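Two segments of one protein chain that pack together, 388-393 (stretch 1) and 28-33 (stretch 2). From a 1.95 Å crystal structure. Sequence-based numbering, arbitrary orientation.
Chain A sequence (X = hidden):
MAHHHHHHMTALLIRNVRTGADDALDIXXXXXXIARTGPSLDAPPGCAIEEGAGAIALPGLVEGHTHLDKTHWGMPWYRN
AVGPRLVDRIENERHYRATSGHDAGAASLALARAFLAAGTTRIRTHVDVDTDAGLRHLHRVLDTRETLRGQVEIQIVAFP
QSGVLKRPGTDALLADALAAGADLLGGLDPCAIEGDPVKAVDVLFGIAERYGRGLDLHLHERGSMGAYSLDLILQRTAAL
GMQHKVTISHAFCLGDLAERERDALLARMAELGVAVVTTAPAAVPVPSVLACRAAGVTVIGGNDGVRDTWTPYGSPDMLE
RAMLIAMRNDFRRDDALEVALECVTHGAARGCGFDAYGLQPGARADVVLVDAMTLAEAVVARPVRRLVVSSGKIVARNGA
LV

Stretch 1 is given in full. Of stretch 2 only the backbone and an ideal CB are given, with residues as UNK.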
ATOM      1  N   VAL A 388       3.825   9.588  16.601  1.00 24.72           N
ATOM      2  CA  VAL A 388       3.362   9.672  15.221  1.00 24.18           C
ATOM      3  C   VAL A 388       2.792  11.067  15.035  1.00 27.09           C
ATOM      4  O   VAL A 388       1.920  11.499  15.803  1.00 24.85           O
ATOM      5  CB  VAL A 388       2.325   8.590  14.865  1.00 26.27           C
ATOM      6  CG1 VAL A 388       1.933   8.706  13.390  1.00 22.45           C
ATOM      7  CG2 VAL A 388       2.883   7.187  15.146  1.00 24.17           C
ATOM      8  N   VAL A 389       3.318  11.779  14.043  1.00 23.72           N
ATOM      9  CA  VAL A 389       2.797  13.065  13.605  1.00 25.10           C
ATOM     10  C   VAL A 389       2.228  12.864  12.215  1.00 27.41           C
ATOM     11  O   VAL A 389       2.877  12.255  11.357  1.00 25.41           O
ATOM     12  CB  VAL A 389       3.893  14.142  13.590  1.00 22.47           C
ATOM     13  CG1 VAL A 389       3.322  15.466  13.098  1.00 24.07           C
ATOM     14  CG2 VAL A 389       4.512  14.274  14.972  1.00 25.66           C
ATOM     15  N   SER A 390       1.021  13.357  11.990  1.00 23.63           N
ATOM     16  CA  SER A 390       0.402  13.209  10.684  1.00 24.25           C
ATOM     17  C   SER A 390      -0.154  14.553  10.262  1.00 25.46           C
ATOM     18  O   SER A 390      -0.929  15.163  11.006  1.00 28.11           O
ATOM     19  CB  SER A 390      -0.700  12.150  10.716  1.00 25.23           C
ATOM     20  OG  SER A 390      -1.293  12.025   9.440  1.00 24.51           O
ATOM     21  N   SER A 391       0.254  15.010   9.076  1.00 24.77           N
ATOM     22  CA  SER A 391      -0.116  16.333   8.578  1.00 25.19           C
ATOM     23  C   SER A 391       0.152  17.403   9.630  1.00 28.62           C
ATOM     24  O   SER A 391      -0.647  18.325   9.830  1.00 24.88           O
ATOM     25  CB  SER A 391      -1.573  16.373   8.123  1.00 27.94           C
ATOM     26  OG  SER A 391      -1.717  15.684   6.893  1.00 27.15           O
ATOM     27  N   GLY A 392       1.286  17.272  10.316  1.00 24.49           N
ATOM     28  CA  GLY A 392       1.711  18.267  11.281  1.00 24.56           C
ATOM     29  C   GLY A 392       1.052  18.185  12.640  1.00 30.22           C
ATOM     30  O   GLY A 392       1.347  19.024  13.500  1.00 29.64           O
ATOM     31  N   LYS A 393       0.181  17.207  12.873  1.00 26.07           N
ATOM     32  CA  LYS A 393      -0.519  17.067  14.140  1.00 32.70           C
ATOM     33  C   LYS A 393      -0.079  15.789  14.834  1.00 29.53           C
ATOM     34  O   LYS A 393       0.038  14.747  14.199  1.00 29.46           O
ATOM     35  CB  LYS A 393      -2.031  17.040  13.924  1.00 30.49           C
ATOM     36  CG  LYS A 393      -2.577  18.328  13.326  1.00 35.36           C
ATOM     37  CD  LYS A 393      -4.084  18.299  13.278  1.00 45.80           C
ATOM     38  CE  LYS A 393      -4.635  19.561  12.632  1.00 54.28           C
ATOM     39  NZ  LYS A 393      -4.299  19.617  11.181  1.00 65.17           N
ATOM     40  N   UNK A  28      11.505  21.219  12.018  1.00 26.16           N
ATOM     41  CA  UNK A  28      10.506  22.239  12.296  1.00 27.75           C
ATOM     42  C   UNK A  28       9.304  22.020  11.386  1.00 27.70           C
ATOM     43  O   UNK A  28       9.447  21.949  10.161  1.00 26.24           O
ATOM     44  CB  UNK A  28      11.086  23.642  12.107  1.00 27.75           C
ATOM     45  N   UNK A  29       8.123  21.949  11.986  1.00 27.80           N
ATOM     46  CA  UNK A  29       6.876  21.724  11.268  1.00 31.39           C
ATOM     47  C   UNK A  29       6.019  22.961  11.429  1.00 26.56           C
ATOM     48  O   UNK A  29       5.908  23.503  12.537  1.00 26.61           O
ATOM     49  CB  UNK A  29       6.149  20.477  11.774  1.00 31.39           C
ATOM     50  N   UNK A  30       5.428  23.433  10.330  1.00 25.09           N
ATOM     51  CA  UNK A  30       4.427  24.484  10.426  1.00 25.56           C
ATOM     52  C   UNK A  30       3.236  24.125   9.551  1.00 32.73           C
ATOM     53  O   UNK A  30       3.409  23.713   8.401  1.00 30.44           O
ATOM     54  CB  UNK A  30       5.012  25.838  10.019  1.00 25.56           C
ATOM     55  N   UNK A  31       2.030  24.296  10.090  1.00 30.22           N
ATOM     56  CA  UNK A  31       0.856  23.824   9.364  1.00 34.14           C
ATOM     57  C   UNK A  31       0.988  22.330   9.112  1.00 27.60           C
ATOM     58  O   UNK A  31       1.393  21.563   9.991  1.00 26.20           O
ATOM     59  CB  UNK A  31       0.683  24.582   8.046  1.00 34.14           C
ATOM     60  N   UNK A  32       0.695  21.882   7.891  1.00 27.01           N
ATOM     61  CA  UNK A  32       0.801  20.453   7.610  1.00 31.05           C
ATOM     62  C   UNK A  32       2.081  20.083   6.863  1.00 35.26           C
ATOM     63  O   UNK A  32       2.159  18.990   6.288  1.00 29.06           O
ATOM     64  CB  UNK A  32      -0.413  19.997   6.798  1.00 31.05           C
ATOM     65  N   UNK A  33       3.092  20.952   6.871  1.00 26.56           N
ATOM     66  CA  UNK A  33       4.311  20.732   6.097  1.00 26.81           C
ATOM     67  C   UNK A  33       5.551  20.819   6.976  1.00 29.35           C
ATOM     68  O   UNK A  33       5.570  21.485   8.014  1.00 28.39           O
ATOM     69  CB  UNK A  33       4.407  21.748   4.957  1.00 26.81           C
TER

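Both segments are tight turns: Ser 390 to Lys 393 forms a type I' turn closed by two backbone hydrogen bonds, and positions 30 to 33 form a type II' turn. The tips meet between Ser 391 and position 32, whose CA atoms lie 4.3 Å apart. No direct hydrogen bond crosses the interface.

Position 28 has strand angles (-95/127), and its ideal CB has no atom of stretch 1 within 5.5 Å. Stretch 1 therefore sets no preference. The residue is Leu 28, which makes no contact here.

Position 29 is the informative one. Its CA-to-CB bond points toward stretch 1, and the ideal CB lies 5.0 Å from CA of Gly 392, leaving room for further carbons. What stretch 1 offers is apolar: the bare CA of Gly 392 and the methyls of Val 389. Extended angles (-115/134) suit beta-branched residues, so valine or isoleucine fits well, and leucine or methionine is plausible. The residue is Ile 29. Its CG2 comes within 3.7 Å of Gly 392 CA, while CD1 lies 4.2 Å from Val 389 CG1, so the two branches reach different neighbours.

At position 30 CA-to-CB points away, and many side chains would be tolerated, polar ones included. It is Glu 30; its backbone N and O pair with O and N of position 33 (N to O 3.0 Å, O to N 3.2 Å), closing the turn.

Position 31 has phi/psi of 58/-135, a combination that strongly favours glycine; stretch 1 adds no steric argument, since an ideal CB would meet nothing of it within 5.5 Å. It is Gly 31. Its O receives a nearly linear CA-H...O contact from Gly 392 CA (3.6 Å, 174° at H), and a water bridges this O (2.8 Å) to Gly 392 O (3.0 Å).

Position 32 points sideways, its ideal CB 3.5 Å from Ser 391 O. The hydroxyl of Ser 391 lies on the same flank, so a short polar residue such as asparagine, aspartate or serine would suit, directly or through water. It is Asp 32, with chi1 p. One water links its OD2 (2.9 Å, water donating) to Ser 391 OG (2.6 Å). Its CA also makes a CA-H...O contact with Ser 391 O at 3.4 Å, less linear at 136°.

Position 33 points away, leaving the choice open. Arg 33 makes a long salt bridge within its own turn, NE to Asp 32 OD1 at 3.8 Å.

Stretch 2, residues 28-33: LIEGDR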
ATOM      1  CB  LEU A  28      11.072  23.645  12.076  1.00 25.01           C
ATOM      2  CG  LEU A  28      10.077  24.788  12.305  1.00 28.64           C
ATOM      3  CD1 LEU A  28       9.599  24.821  13.760  1.00 27.70           C
ATOM      4  CD2 LEU A  28      10.667  26.147  11.902  1.00 28.51           C
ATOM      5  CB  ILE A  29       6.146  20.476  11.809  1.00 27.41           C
ATOM      6  CG1 ILE A  29       6.913  19.218  11.413  1.00 25.77           C
ATOM      7  CG2 ILE A  29       4.694  20.445  11.338  1.00 32.03           C
ATOM      8  CD1 ILE A  29       6.599  18.028  12.309  1.00 26.21           C
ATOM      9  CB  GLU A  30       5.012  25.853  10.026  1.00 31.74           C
ATOM     10  CG  GLU A  30       6.147  26.259  10.955  1.00 30.55           C
ATOM     11  CD  GLU A  30       6.684  27.638  10.695  1.00 32.73           C
ATOM     12  OE1 GLU A  30       6.308  28.248   9.672  1.00 37.20           O
ATOM     13  OE2 GLU A  30       7.481  28.120  11.540  1.00 32.93           O
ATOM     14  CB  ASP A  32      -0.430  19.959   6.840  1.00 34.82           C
ATOM     15  CG  ASP A  32      -0.546  20.563   5.458  1.00 40.27           C
ATOM     16  OD1 ASP A  32       0.172  21.529   5.157  1.00 46.57           O
ATOM     17  OD2 ASP A  32      -1.362  20.063   4.659  1.00 51.05           O
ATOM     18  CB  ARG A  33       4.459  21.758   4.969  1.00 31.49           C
ATOM     19  CG  ARG A  33       3.269  21.858   4.056  1.00 48.11           C
ATOM     20  CD  ARG A  33       3.407  20.931   2.887  1.00 59.80           C
ATOM     21  NE  ARG A  33       2.243  21.017   2.017  1.00 67.29           N
ATOM     22  CZ  ARG A  33       2.279  20.831   0.703  1.00 64.69           C
ATOM     23  NH1 ARG A  33       3.427  20.563   0.100  1.00 55.98           N
ATOM     24  NH2 ARG A  33       1.166  20.927  -0.009  1.00 72.43           N
TER
HETATM   25  O   HOH W   1       1.621  21.952  12.730  1.00 36.75           O
HETATM   26  O   HOH W   2      -2.532  17.423   5.134  1.00 45.84           O
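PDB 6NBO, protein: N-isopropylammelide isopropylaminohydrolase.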